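Local coordinates for glycosyl hydrolase BlGH5_18 (Bifidobacterium longum subsp. infantis, PDB 7LQX), which probably hydrolyses beta-mannosidic linkages in the core of N-glycans, as a family 5 glycoside hydrolase with a (beta/alpha)8 barrel, at residues V103-G108 / R156-G161; M176-R181 / H214-P219; A201-N206 / V220-L225; G226-I231 / D269-L274. All coordinates share one frame; numbering follows the deposited sequence.

Interaction 1 of 4, residues V103-G108 / R156-G161; sequences VDVFQG and RGLTLG
Val103 and Asp104 lie in parallel register with Leu158 and Thr159, joining the third and fourth strands of the (beta/alpha)8 barrel. Val103 N donates to Gly157 O, Val103 O accepts from Thr159 N, and Val105 N reaches Thr159 O at 2.9 Å. Packing stays tight just past this pairing. Leu160 O takes Phe106 N at 2.9 Å and a weak second bond from Val105 N, and it also sits 3.1 Å from CD2 of the Phe106 ring, meeting it obliquely; CG1 of Val105 covers one face of that ring. Gly161 fits tightly here, since a CB would run into Phe106 O. Gln107, bent at chi2 (66°), turns its amide back on its own segment, NE2 giving Asp104 O an almost straight bond (169°) from above the carbonyl plane, while OE1 takes Asn162 N. The polar flank is looser. Asp104 and Thr159 run side by side and point the same way, yet OD1 of Asp104 comes no nearer to the Thr159 side chain than 3.5 Å, at CB. A water bridges them instead, 2.7 Å from Asp104 OD1, to which it donates, and 2.7 Å from Thr159 OG1. Thr159 OG1 also bonds Gln275, and Asp104 OD2 forms a salt bridge with Arg64. Arginine and water together would probably keep this buried carboxylate ionised.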
loop_
_atom_site.group_PDB
_atom_site.type_symbol
_atom_site.label_atom_id
_atom_site.label_comp_id
_atom_site.label_asym_id
_atom_site.label_seq_id
_atom_site.Cartn_x
_atom_site.Cartn_y
_atom_site.Cartn_z
ATOM N N VAL A 103 -2.353 -11.867 -18.731
ATOM C CA VAL A 103 -2.472 -11.300 -17.388
ATOM C C VAL A 103 -1.081 -11.039 -16.827
ATOM O O VAL A 103 -0.205 -11.904 -16.913
ATOM C CB VAL A 103 -3.246 -12.258 -16.461
ATOM C CG1 VAL A 103 -3.317 -11.706 -15.045
ATOM C CG2 VAL A 103 -4.634 -12.517 -16.996
ATOM N N ASP A 104 -0.874 -9.857 -16.244
ATOM C CA ASP A 104 0.349 -9.552 -15.511
ATOM C C ASP A 104 0.089 -9.810 -14.028
ATOM O O ASP A 104 -0.896 -9.298 -13.481
ATOM C CB ASP A 104 0.747 -8.084 -15.667
ATOM C CG ASP A 104 1.495 -7.794 -16.949
ATOM O OD1 ASP A 104 1.039 -8.204 -18.033
ATOM O OD2 ASP A 104 2.543 -7.115 -16.868
ATOM N N VAL A 105 0.981 -10.555 -13.362
ATOM C CA VAL A 105 0.651 -11.034 -12.018
ATOM C C VAL A 105 0.860 -9.959 -10.953
ATOM O O VAL A 105 -0.029 -9.741 -10.123
ATOM C CB VAL A 105 1.390 -12.332 -11.650
ATOM C CG1 VAL A 105 1.018 -12.755 -10.219
ATOM C CG2 VAL A 105 1.062 -13.430 -12.638
ATOM N N PHE A 106 2.041 -9.311 -10.920
ATOM C CA PHE A 106 2.444 -8.453 -9.798
ATOM C C PHE A 106 2.513 -6.983 -10.200
ATOM O O PHE A 106 3.517 -6.533 -10.758
ATOM C CB PHE A 106 3.810 -8.867 -9.234
ATOM C CG PHE A 106 3.849 -10.258 -8.674
ATOM C CD1 PHE A 106 3.275 -10.545 -7.450
ATOM C CD2 PHE A 106 4.476 -11.285 -9.371
ATOM C CE1 PHE A 106 3.317 -11.834 -6.937
ATOM C CE2 PHE A 106 4.516 -12.571 -8.858
ATOM C CZ PHE A 106 3.931 -12.847 -7.654
ATOM N N GLN A 107 1.469 -6.230 -9.858
ATOM C CA GLN A 107 1.476 -4.767 -9.938
ATOM C C GLN A 107 1.304 -4.274 -8.506
ATOM O O GLN A 107 0.184 -4.292 -7.994
ATOM C CB GLN A 107 0.358 -4.233 -10.832
ATOM C CG GLN A 107 0.637 -4.383 -12.319
ATOM C CD GLN A 107 0.681 -5.827 -12.759
ATOM O OE1 GLN A 107 1.705 -6.309 -13.242
ATOM N NE2 GLN A 107 -0.431 -6.525 -12.604
ATOM N N GLY A 108 2.380 -3.835 -7.843
ATOM C CA GLY A 108 3.672 -3.573 -8.440
ATOM C C GLY A 108 3.772 -2.111 -8.802
ATOM O O GLY A 108 3.763 -1.243 -7.929
ATOM N N ARG A 156 -4.309 -16.856 -22.333
ATOM C CA ARG A 156 -3.170 -17.284 -23.128
ATOM C C ARG A 156 -1.879 -17.386 -22.331
ATOM O O ARG A 156 -0.968 -18.107 -22.754
ATOM C CB ARG A 156 -2.961 -16.330 -24.311
ATOM C CG ARG A 156 -4.102 -16.328 -25.325
ATOM C CD ARG A 156 -4.008 -17.465 -26.341
ATOM N NE ARG A 156 -4.252 -18.787 -25.766
ATOM C CZ ARG A 156 -5.450 -19.242 -25.410
ATOM N NH1 ARG A 156 -6.519 -18.472 -25.550
ATOM N NH2 ARG A 156 -5.575 -20.459 -24.897
ATOM N N GLY A 157 -1.770 -16.704 -21.211
ATOM C CA GLY A 157 -0.543 -16.753 -20.439
ATOM C C GLY A 157 -0.353 -15.512 -19.605
ATOM O O GLY A 157 -1.203 -14.622 -19.536
ATOM N N LEU A 158 0.799 -15.450 -18.957
ATOM C CA LEU A 158 1.024 -14.389 -17.995
ATOM C C LEU A 158 2.427 -13.823 -18.107
ATOM O O LEU A 158 3.377 -14.500 -18.525
ATOM C CB LEU A 158 0.737 -14.868 -16.564
ATOM C CG LEU A 158 1.574 -16.034 -16.037
ATOM C CD1 LEU A 158 2.940 -15.558 -15.584
ATOM C CD2 LEU A 158 0.845 -16.740 -14.898
ATOM N N THR A 159 2.518 -12.550 -17.735
ATOM C CA THR A 159 3.771 -11.841 -17.541
ATOM C C THR A 159 3.929 -11.709 -16.032
ATOM O O THR A 159 2.952 -11.446 -15.324
ATOM C CB THR A 159 3.669 -10.458 -18.167
ATOM O OG1 THR A 159 3.349 -10.599 -19.555
ATOM C CG2 THR A 159 4.964 -9.685 -18.066
ATOM N N LEU A 160 5.146 -11.894 -15.523
ATOM C CA LEU A 160 5.310 -11.895 -14.072
ATOM C C LEU A 160 4.786 -10.606 -13.447
ATOM O O LEU A 160 4.152 -10.633 -12.388
ATOM C CB LEU A 160 6.767 -12.136 -13.691
ATOM C CG LEU A 160 7.342 -13.467 -14.151
ATOM C CD1 LEU A 160 8.778 -13.607 -13.665
ATOM C CD2 LEU A 160 6.521 -14.650 -13.681
ATOM N N GLY A 161 5.039 -9.466 -14.076
ATOM C CA GLY A 161 4.513 -8.203 -13.579
ATOM C C GLY A 161 5.036 -7.064 -14.426
ATOM O O GLY A 161 6.060 -7.185 -15.103
HETATM O O HOH W 1 0.617 -10.332 -19.586
#

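Interaction 2 of 4, residues M176-R181 / H214-P219; sequences MATSSR and HHPFTP. With SO4 (sulfate ion), chain H.
Ser180, at the start of helix 180-191, and Pro216, in the irregular segment 214-219, bring their backbones together with CA atoms 4.2 Å apart. The two main chains share no conventional hydrogen bond; their polar touch is a CA-H...O contact from Ser180 CA to Pro216 O (3.2 Å), and that oxygen also has a weak bond from Gln221. The proline ring does most of the filling. Its CB rests 3.7 Å from the carbonyl C of Ser179, while its CG meets the methyl CG2 of Thr178 at 3.8 Å, the two side chains crossing at a slant. Thr178 has OG1 anti to the backbone N (chi1 -174°), which sends the hydroxyl to Glu130 and leaves CG2 for the proline. Ser180 CB touches Thr218 CG2 at 3.8 Å. Arg181 turns away from the contact, and its NH2 holds O3 of a sulfate at 2.9 Å, at the edge of the guanidinium; the ion is probably from the crystallisation liquor. Two helix starts lie next to each other: Ser179 is the N-cap of helix 180-191, with a weak bond to Arg182 N, and Thr218 N-caps helix 219-224, where Gln221 OE1 returns a bond to Thr218 N, which makes a capping box.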
loop_
_atom_site.group_PDB
_atom_site.type_symbol
_atom_site.label_atom_id
_atom_site.label_comp_id
_atom_site.label_asym_id
_atom_site.label_seq_id
_atom_site.Cartn_x
_atom_site.Cartn_y
_atom_site.Cartn_z
HETATM N N MSE A 176 14.911 -2.296 -4.009
HETATM C CA MSE A 176 15.145 -3.675 -3.616
HETATM C C MSE A 176 16.392 -4.128 -4.365
HETATM O O MSE A 176 16.315 -4.672 -5.470
HETATM C CB MSE A 176 13.927 -4.505 -3.970
HETATM C CG MSE A 176 12.677 -4.046 -3.222
HETATM SE SE MSE A 176 11.141 -4.943 -3.945
HETATM C CE MSE A 176 9.806 -4.221 -2.757
ATOM N N ALA A 177 17.548 -3.885 -3.755
ATOM C CA ALA A 177 18.812 -4.081 -4.444
ATOM C C ALA A 177 19.040 -5.555 -4.748
ATOM O O ALA A 177 18.712 -6.436 -3.950
ATOM C CB ALA A 177 19.963 -3.541 -3.595
ATOM N N THR A 178 19.630 -5.821 -5.908
ATOM C CA THR A 178 19.822 -7.200 -6.339
ATOM C C THR A 178 20.965 -7.240 -7.353
ATOM O O THR A 178 21.780 -6.322 -7.420
ATOM C CB THR A 178 18.483 -7.787 -6.818
ATOM O OG1 THR A 178 18.629 -9.180 -7.121
ATOM C CG2 THR A 178 17.955 -7.052 -8.034
ATOM N N SER A 179 21.058 -8.348 -8.084
ATOM C CA SER A 179 22.163 -8.563 -9.006
ATOM C C SER A 179 21.643 -9.391 -10.167
ATOM O O SER A 179 20.633 -10.086 -10.049
ATOM C CB SER A 179 23.320 -9.313 -8.342
ATOM O OG SER A 179 22.933 -10.634 -7.997
ATOM N N SER A 180 22.354 -9.327 -11.294
ATOM C CA SER A 180 21.869 -10.015 -12.488
ATOM C C SER A 180 21.853 -11.530 -12.311
ATOM O O SER A 180 20.954 -12.197 -12.835
ATOM C CB SER A 180 22.654 -9.601 -13.733
ATOM O OG SER A 180 24.018 -9.957 -13.644
ATOM N N ARG A 181 22.811 -12.095 -11.567
ATOM C CA ARG A 181 22.787 -13.534 -11.330
ATOM C C ARG A 181 21.587 -13.930 -10.483
ATOM O O ARG A 181 20.947 -14.954 -10.741
ATOM C CB ARG A 181 24.074 -13.984 -10.655
ATOM C CG ARG A 181 25.131 -14.454 -11.609
ATOM C CD ARG A 181 26.348 -14.982 -10.852
ATOM N NE ARG A 181 26.230 -16.395 -10.487
ATOM C CZ ARG A 181 27.266 -17.162 -10.150
ATOM N NH1 ARG A 181 28.477 -16.636 -10.122
ATOM N NH2 ARG A 181 27.096 -18.442 -9.841
ATOM N N HIS A 214 24.914 -1.510 -15.770
ATOM C CA HIS A 214 24.968 -2.031 -14.408
ATOM C C HIS A 214 23.593 -2.275 -13.799
ATOM O O HIS A 214 23.488 -2.479 -12.592
ATOM C CB HIS A 214 25.822 -1.135 -13.501
ATOM C CG HIS A 214 27.159 -0.802 -14.086
ATOM N ND1 HIS A 214 28.148 -1.745 -14.264
ATOM C CD2 HIS A 214 27.663 0.365 -14.555
ATOM C CE1 HIS A 214 29.208 -1.172 -14.805
ATOM N NE2 HIS A 214 28.940 0.108 -14.992
ATOM N N HIS A 215 22.559 -2.281 -14.581
ATOM C CA HIS A 215 21.210 -2.580 -14.122
ATOM C C HIS A 215 21.048 -4.100 -14.012
ATOM O O HIS A 215 21.503 -4.838 -14.885
ATOM C CB HIS A 215 20.233 -2.004 -15.137
ATOM C CG HIS A 215 18.802 -2.041 -14.722
ATOM N ND1 HIS A 215 18.323 -1.373 -13.616
ATOM C CD2 HIS A 215 17.728 -2.622 -15.307
ATOM C CE1 HIS A 215 17.019 -1.554 -13.531
ATOM N NE2 HIS A 215 16.636 -2.319 -14.534
ATOM N N PRO A 216 20.452 -4.608 -12.930
ATOM C CA PRO A 216 20.460 -6.068 -12.718
ATOM C C PRO A 216 19.555 -6.848 -13.650
ATOM O O PRO A 216 19.743 -8.065 -13.771
ATOM C CB PRO A 216 20.035 -6.233 -11.251
ATOM C CG PRO A 216 19.289 -5.004 -10.940
ATOM C CD PRO A 216 19.888 -3.892 -11.771
ATOM N N PHE A 217 18.590 -6.212 -14.302
ATOM C CA PHE A 217 17.844 -6.842 -15.386
ATOM C C PHE A 217 18.573 -6.521 -16.683
ATOM O O PHE A 217 18.968 -5.374 -16.897
ATOM C CB PHE A 217 16.422 -6.296 -15.406
ATOM C CG PHE A 217 15.559 -6.833 -14.306
ATOM C CD1 PHE A 217 15.650 -6.344 -13.009
ATOM C CD2 PHE A 217 14.649 -7.834 -14.573
ATOM C CE1 PHE A 217 14.849 -6.856 -12.020
ATOM C CE2 PHE A 217 13.845 -8.338 -13.590
ATOM C CZ PHE A 217 13.950 -7.858 -12.314
ATOM N N THR A 218 18.775 -7.523 -17.528
ATOM C CA THR A 218 19.709 -7.417 -18.639
ATOM C C THR A 218 19.082 -7.751 -19.980
ATOM O O THR A 218 18.081 -8.467 -20.057
ATOM C CB THR A 218 20.876 -8.400 -18.433
ATOM O OG1 THR A 218 20.340 -9.725 -18.542
ATOM C CG2 THR A 218 21.548 -8.212 -17.077
ATOM N N PRO A 219 19.688 -7.273 -21.070
ATOM C CA PRO A 219 19.218 -7.676 -22.409
ATOM C C PRO A 219 19.156 -9.180 -22.621
ATOM O O PRO A 219 18.199 -9.677 -23.232
ATOM C CB PRO A 219 20.240 -7.005 -23.340
ATOM C CG PRO A 219 20.667 -5.779 -22.568
ATOM C CD PRO A 219 20.728 -6.230 -21.135
HETATM S S SO4 H . 23.564 -19.616 -9.697
HETATM O O1 SO4 H . 23.380 -18.680 -8.589
HETATM O O2 SO4 H . 22.495 -20.613 -9.698
HETATM O O3 SO4 H . 24.850 -20.294 -9.563
HETATM O O4 SO4 H . 23.536 -18.877 -10.954
#

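Interaction 3 of 4, residues A201-N206 / V220-L225; sequences ALHSEN and VQAANL. With EDO (1,2-ethanediol), chain C.
His203, just past the short fifth barrel strand, meets Gln221, Ala222 and Leu225 at the end of helix 219-224, inside the beta-alpha-beta connection that leads to the sixth strand. Its CG lies between the backbone N and the carbonyl carbon (chi1 64°), which swings the ring toward the helix. NE2 donates in the ring plane to Gln221 O at 2.9 Å, arriving 60° above the carbonyl plane; Leu225 N uses the same oxygen from the opposite face. On the other side of the ring, ND1 gives a short, nearly straight bond (2.6 Å, 167°) to the syn lone pair of Glu205 OE2. Two donating nitrogens beside a carboxylate and a helix C-terminus are consistent with a protonated imidazole. Glu205 OE1 also packs on Ala222 CB at 3.8 Å. A water accepts from His203 N and lies 3.0 Å from Leu225 O, probably linking strand end to helix end. Replacing His203 with a leucine would probably leave the Glu205 carboxylate without its donor and free to turn, and Gln221 O with one grip fewer. Asn206 ND2 holds an ethanediol, probably from the crystallisation liquor. A helix end tied back to the preceding strand closes one beta-alpha unit of a (beta/alpha)8 barrel.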
loop_
_atom_site.group_PDB
_atom_site.type_symbol
_atom_site.label_atom_id
_atom_site.label_comp_id
_atom_site.label_asym_id
_atom_site.label_seq_id
_atom_site.Cartn_x
_atom_site.Cartn_y
_atom_site.Cartn_z
ATOM N N ALA A 201 4.727 -17.816 -20.700
ATOM C CA ALA A 201 5.289 -17.250 -19.483
ATOM C C ALA A 201 6.295 -16.198 -19.915
ATOM O O ALA A 201 7.238 -16.503 -20.652
ATOM C CB ALA A 201 5.975 -18.332 -18.649
ATOM N N LEU A 202 6.094 -14.968 -19.449
ATOM C CA LEU A 202 6.851 -13.815 -19.895
ATOM C C LEU A 202 7.302 -12.992 -18.700
ATOM O O LEU A 202 6.735 -13.077 -17.605
ATOM C CB LEU A 202 5.981 -12.877 -20.759
ATOM C CG LEU A 202 5.195 -13.564 -21.867
ATOM C CD1 LEU A 202 4.164 -12.650 -22.488
ATOM C CD2 LEU A 202 6.130 -14.073 -22.944
ATOM N N HIS A 203 8.300 -12.146 -18.931
ATOM C CA HIS A 203 8.653 -11.106 -17.968
ATOM C C HIS A 203 8.790 -9.782 -18.711
ATOM O O HIS A 203 8.984 -9.748 -19.929
ATOM C CB HIS A 203 9.904 -11.451 -17.143
ATOM C CG HIS A 203 11.150 -11.561 -17.948
ATOM N ND1 HIS A 203 12.088 -10.550 -18.000
ATOM C CD2 HIS A 203 11.619 -12.554 -18.738
ATOM C CE1 HIS A 203 13.077 -10.915 -18.794
ATOM N NE2 HIS A 203 12.812 -12.121 -19.262
ATOM N N SER A 204 8.640 -8.688 -17.963
ATOM C CA SER A 204 8.582 -7.350 -18.529
ATOM C C SER A 204 9.449 -6.376 -17.752
ATOM O O SER A 204 9.300 -6.232 -16.533
ATOM C CB SER A 204 7.134 -6.829 -18.510
ATOM O OG SER A 204 7.070 -5.409 -18.549
ATOM N N GLU A 205 10.304 -5.671 -18.478
ATOM C CA GLU A 205 11.057 -4.551 -17.945
ATOM C C GLU A 205 10.733 -3.285 -18.725
ATOM O O GLU A 205 10.337 -3.337 -19.896
ATOM C CB GLU A 205 12.552 -4.832 -18.044
ATOM C CG GLU A 205 13.006 -5.975 -17.159
ATOM C CD GLU A 205 12.718 -7.365 -17.722
ATOM O OE1 GLU A 205 13.004 -7.624 -18.909
ATOM O OE2 GLU A 205 12.221 -8.205 -16.944
ATOM N N ASN A 206 10.902 -2.145 -18.060
ATOM C CA ASN A 206 10.965 -0.881 -18.774
ATOM C C ASN A 206 12.281 -0.810 -19.543
ATOM O O ASN A 206 13.126 -1.707 -19.464
ATOM C CB ASN A 206 10.742 0.300 -17.830
ATOM C CG ASN A 206 11.844 0.472 -16.814
ATOM O OD1 ASN A 206 13.018 0.214 -17.088
ATOM N ND2 ASN A 206 11.470 0.934 -15.625
ATOM N N VAL A 220 20.159 -9.920 -22.152
ATOM C CA VAL A 220 20.145 -11.368 -22.338
ATOM C C VAL A 220 18.930 -11.996 -21.659
ATOM O O VAL A 220 18.272 -12.875 -22.231
ATOM C CB VAL A 220 21.477 -11.989 -21.871
ATOM C CG1 VAL A 220 21.359 -13.500 -21.736
ATOM C CG2 VAL A 220 22.601 -11.611 -22.842
ATOM N N GLN A 221 18.590 -11.550 -20.444
ATOM C CA GLN A 221 17.398 -12.082 -19.790
ATOM C C GLN A 221 16.144 -11.739 -20.589
ATOM O O GLN A 221 15.259 -12.583 -20.784
ATOM C CB GLN A 221 17.250 -11.497 -18.385
ATOM C CG GLN A 221 18.301 -11.874 -17.384
ATOM C CD GLN A 221 18.368 -10.870 -16.250
ATOM O OE1 GLN A 221 17.678 -9.857 -16.274
ATOM N NE2 GLN A 221 19.220 -11.133 -15.265
ATOM N N ALA A 222 16.037 -10.487 -21.036
ATOM C CA ALA A 222 14.829 -10.057 -21.722
ATOM C C ALA A 222 14.616 -10.839 -23.005
ATOM O O ALA A 222 13.473 -11.123 -23.377
ATOM C CB ALA A 222 14.900 -8.564 -22.038
ATOM N N ALA A 223 15.697 -11.194 -23.686
ATOM C CA ALA A 223 15.623 -11.791 -25.013
ATOM C C ALA A 223 15.802 -13.303 -24.996
ATOM O O ALA A 223 15.873 -13.917 -26.066
ATOM C CB ALA A 223 16.647 -11.125 -25.940
ATOM N N ASN A 224 15.861 -13.917 -23.818
ATOM C CA ASN A 224 16.000 -15.369 -23.749
ATOM C C ASN A 224 15.151 -16.040 -22.684
ATOM O O ASN A 224 14.757 -17.190 -22.886
ATOM C CB ASN A 224 17.459 -15.773 -23.554
ATOM C CG ASN A 224 18.294 -15.395 -24.734
ATOM O OD1 ASN A 224 18.344 -16.117 -25.736
ATOM N ND2 ASN A 224 18.918 -14.242 -24.660
ATOM N N LEU A 225 14.854 -15.391 -21.570
ATOM C CA LEU A 225 14.011 -15.997 -20.551
ATOM C C LEU A 225 12.560 -15.644 -20.828
ATOM O O LEU A 225 12.251 -14.518 -21.230
ATOM C CB LEU A 225 14.420 -15.528 -19.156
ATOM C CG LEU A 225 15.835 -15.958 -18.767
ATOM C CD1 LEU A 225 16.177 -15.431 -17.373
ATOM C CD2 LEU A 225 16.036 -17.472 -18.822
HETATM C C1 EDO C . 14.813 1.254 -14.253
HETATM O O1 EDO C . 13.564 1.766 -13.779
HETATM C C2 EDO C . 15.962 1.899 -13.487
HETATM O O2 EDO C . 15.743 1.763 -12.078
HETATM O O HOH W 2 11.168 -9.780 -22.171
HETATM O O HOH W 3 9.793 -12.903 -21.478
#

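Interaction 4 of 4, residues G226-I231 / D269-L274; sequences GDMTTI and DRPVWL
Thr229 and Thr230 pair in parallel with Val272 and Trp273, the sixth and seventh strands of the (beta/alpha)8 barrel; the axes of the short runs 229-231 and 272-274 differ by 23°. The main chain satisfies itself in alternation: Thr229 N donates to Pro271 O (3.0 Å), Trp273 N to Thr229 O (2.8 Å), and Ile231 N to Trp273 O (3.0 Å). Just before the strands, Arg270 does the polar work. Its chain, extended from CG to NE with CG anti to the backbone N (chi1 179°), carries the guanidinium across to the backbone of 226-229. NE gives a 2.8 Å bond to Thr229 OG1, which lies in the guanidinium plane. NH1 donates to Gly226 O at 2.8 Å, somewhat out of that plane, while NH2 serves Leu225 O and Ala222 O and makes a weak bond to Gly226 O. Met228 CA sits over one guanidinium face. A methionine in place of Arg270 would probably leave Gly226 O and Thr229 OG1 without their arginine partner and take one donor from the carbonyls of Ala222 and Leu225. The other polar ends find partners elsewhere in the barrel: Thr230 OG1 bonds His203 O, Asp227 meets Arg196 in a salt bridge and takes Ala201 N, and Trp273 NE1 binds Thr310 OG1. Selenomethionine Met228 crosses Pro271 at about a right angle, SE 3.7 Å from Pro271 CB, and its CE ends 3.7 Å from Trp273 CE3.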
loop_
_atom_site.group_PDB
_atom_site.type_symbol
_atom_site.label_atom_id
_atom_site.label_comp_id
_atom_site.label_asym_id
_atom_site.label_seq_id
_atom_site.Cartn_x
_atom_site.Cartn_y
_atom_site.Cartn_z
ATOM N N GLY A 226 11.672 -16.610 -20.621
ATOM C CA GLY A 226 10.291 -16.459 -21.023
ATOM C C GLY A 226 10.146 -16.717 -22.511
ATOM O O GLY A 226 11.125 -16.841 -23.241
ATOM N N ASP A 227 8.894 -16.776 -22.978
ATOM C CA ASP A 227 8.624 -17.250 -24.333
ATOM C C ASP A 227 8.743 -16.181 -25.409
ATOM O O ASP A 227 8.916 -16.531 -26.581
ATOM C CB ASP A 227 7.221 -17.855 -24.384
ATOM C CG ASP A 227 7.123 -19.143 -23.611
ATOM O OD1 ASP A 227 7.969 -20.030 -23.832
ATOM O OD2 ASP A 227 6.205 -19.283 -22.784
HETATM N N MSE A 228 8.637 -14.905 -25.059
HETATM C CA MSE A 228 8.743 -13.837 -26.042
HETATM C C MSE A 228 9.428 -12.653 -25.390
HETATM O O MSE A 228 9.254 -12.415 -24.196
HETATM C CB MSE A 228 7.365 -13.364 -26.505
HETATM C CG MSE A 228 6.501 -14.434 -27.097
HETATM SE SE MSE A 228 4.917 -13.751 -27.971
HETATM C CE MSE A 228 3.829 -13.453 -26.441
ATOM N N THR A 229 10.136 -11.857 -26.178
ATOM C CA THR A 229 10.644 -10.595 -25.671
ATOM C C THR A 229 9.487 -9.620 -25.566
ATOM O O THR A 229 8.736 -9.443 -26.528
ATOM C CB THR A 229 11.665 -10.016 -26.640
ATOM O OG1 THR A 229 12.724 -10.962 -26.817
ATOM C CG2 THR A 229 12.215 -8.701 -26.109
ATOM N N THR A 230 9.350 -8.967 -24.423
ATOM C CA THR A 230 8.384 -7.887 -24.292
ATOM C C THR A 230 9.126 -6.560 -24.370
ATOM O O THR A 230 10.208 -6.410 -23.798
ATOM C CB THR A 230 7.610 -7.975 -22.975
ATOM O OG1 THR A 230 8.506 -7.811 -21.876
ATOM C CG2 THR A 230 6.892 -9.311 -22.848
ATOM N N ILE A 231 8.538 -5.612 -25.093
ATOM C CA ILE A 231 9.076 -4.267 -25.249
ATOM C C ILE A 231 7.986 -3.277 -24.879
ATOM O O ILE A 231 6.821 -3.463 -25.244
ATOM C CB ILE A 231 9.560 -4.031 -26.695
ATOM C CG1 ILE A 231 10.757 -4.946 -26.966
ATOM C CG2 ILE A 231 9.902 -2.564 -26.926
ATOM C CD1 ILE A 231 11.235 -4.929 -28.368
ATOM N N ASP A 269 14.185 -17.165 -34.151
ATOM C CA ASP A 269 12.748 -17.113 -34.385
ATOM C C ASP A 269 11.969 -16.592 -33.181
ATOM O O ASP A 269 10.740 -16.600 -33.211
ATOM C CB ASP A 269 12.250 -18.500 -34.813
ATOM C CG ASP A 269 12.945 -18.996 -36.062
ATOM O OD1 ASP A 269 13.062 -18.205 -37.018
ATOM O OD2 ASP A 269 13.396 -20.159 -36.076
ATOM N N ARG A 270 12.649 -16.120 -32.140
ATOM C CA ARG A 270 11.947 -15.669 -30.946
ATOM C C ARG A 270 10.982 -14.535 -31.276
ATOM O O ARG A 270 11.383 -13.546 -31.906
ATOM C CB ARG A 270 12.953 -15.191 -29.911
ATOM C CG ARG A 270 12.292 -14.680 -28.642
ATOM C CD ARG A 270 13.347 -14.262 -27.664
ATOM N NE ARG A 270 12.882 -13.708 -26.390
ATOM C CZ ARG A 270 12.610 -14.423 -25.302
ATOM N NH1 ARG A 270 12.671 -15.745 -25.342
ATOM N NH2 ARG A 270 12.251 -13.805 -24.178
ATOM N N PRO A 271 9.717 -14.629 -30.868
ATOM C CA PRO A 271 8.789 -13.517 -31.105
ATOM C C PRO A 271 9.127 -12.309 -30.250
ATOM O O PRO A 271 9.565 -12.432 -29.105
ATOM C CB PRO A 271 7.419 -14.096 -30.716
ATOM C CG PRO A 271 7.606 -15.598 -30.709
ATOM C CD PRO A 271 9.033 -15.789 -30.270
ATOM N N VAL A 272 8.906 -11.134 -30.832
ATOM C CA VAL A 272 8.993 -9.857 -30.139
ATOM C C VAL A 272 7.577 -9.312 -29.987
ATOM O O VAL A 272 6.893 -9.058 -30.982
ATOM C CB VAL A 272 9.865 -8.856 -30.911
ATOM C CG1 VAL A 272 9.876 -7.523 -30.187
ATOM C CG2 VAL A 272 11.274 -9.385 -31.069
ATOM N N TRP A 273 7.142 -9.101 -28.749
ATOM C CA TRP A 273 5.837 -8.517 -28.464
ATOM C C TRP A 273 6.048 -7.055 -28.081
ATOM O O TRP A 273 6.654 -6.764 -27.050
ATOM C CB TRP A 273 5.167 -9.291 -27.328
ATOM C CG TRP A 273 3.776 -8.826 -27.018
ATOM C CD1 TRP A 273 3.042 -7.924 -27.719
ATOM C CD2 TRP A 273 2.947 -9.255 -25.928
ATOM N NE1 TRP A 273 1.812 -7.743 -27.132
ATOM C CE2 TRP A 273 1.723 -8.564 -26.039
ATOM C CE3 TRP A 273 3.114 -10.162 -24.883
ATOM C CZ2 TRP A 273 0.682 -8.740 -25.133
ATOM C CZ3 TRP A 273 2.080 -10.348 -23.994
ATOM C CH2 TRP A 273 0.876 -9.635 -24.119
ATOM N N LEU A 274 5.582 -6.148 -28.936
ATOM C CA LEU A 274 5.457 -4.734 -28.582
ATOM C C LEU A 274 4.272 -4.653 -27.627
ATOM O O LEU A 274 3.134 -4.367 -28.011
ATOM C CB LEU A 274 5.244 -3.915 -29.836
ATOM C CG LEU A 274 5.319 -2.406 -29.668
ATOM C CD1 LEU A 274 6.551 -1.953 -28.919
ATOM C CD2 LEU A 274 5.277 -1.776 -31.060
#

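How the interactions relate
Interactions 1, 3 and 4 follow the barrel wall from third strand to seventh. Interaction 1 joins interaction 3 where Leu202 N and O pair with Leu158 O and Leu160 N, each at 2.9 Å. Interaction 3 meets interaction 4, its centre 8 Å away, through Ala201 O and Asp227 N at 2.9 Å. Interaction 2 joins the loops that follow the fourth and fifth strands and alternates with interaction 3 along the chain, touching it where Phe217 CD2 comes 3.4 Å from Glu205 OE2. In family 5 hydrolases the catalytic acid/base follows strand four and the nucleophile sits on strand seven, so interactions 1 and 4, centres 15 Å apart, each include one of the strands that probably carry the catalytic residues.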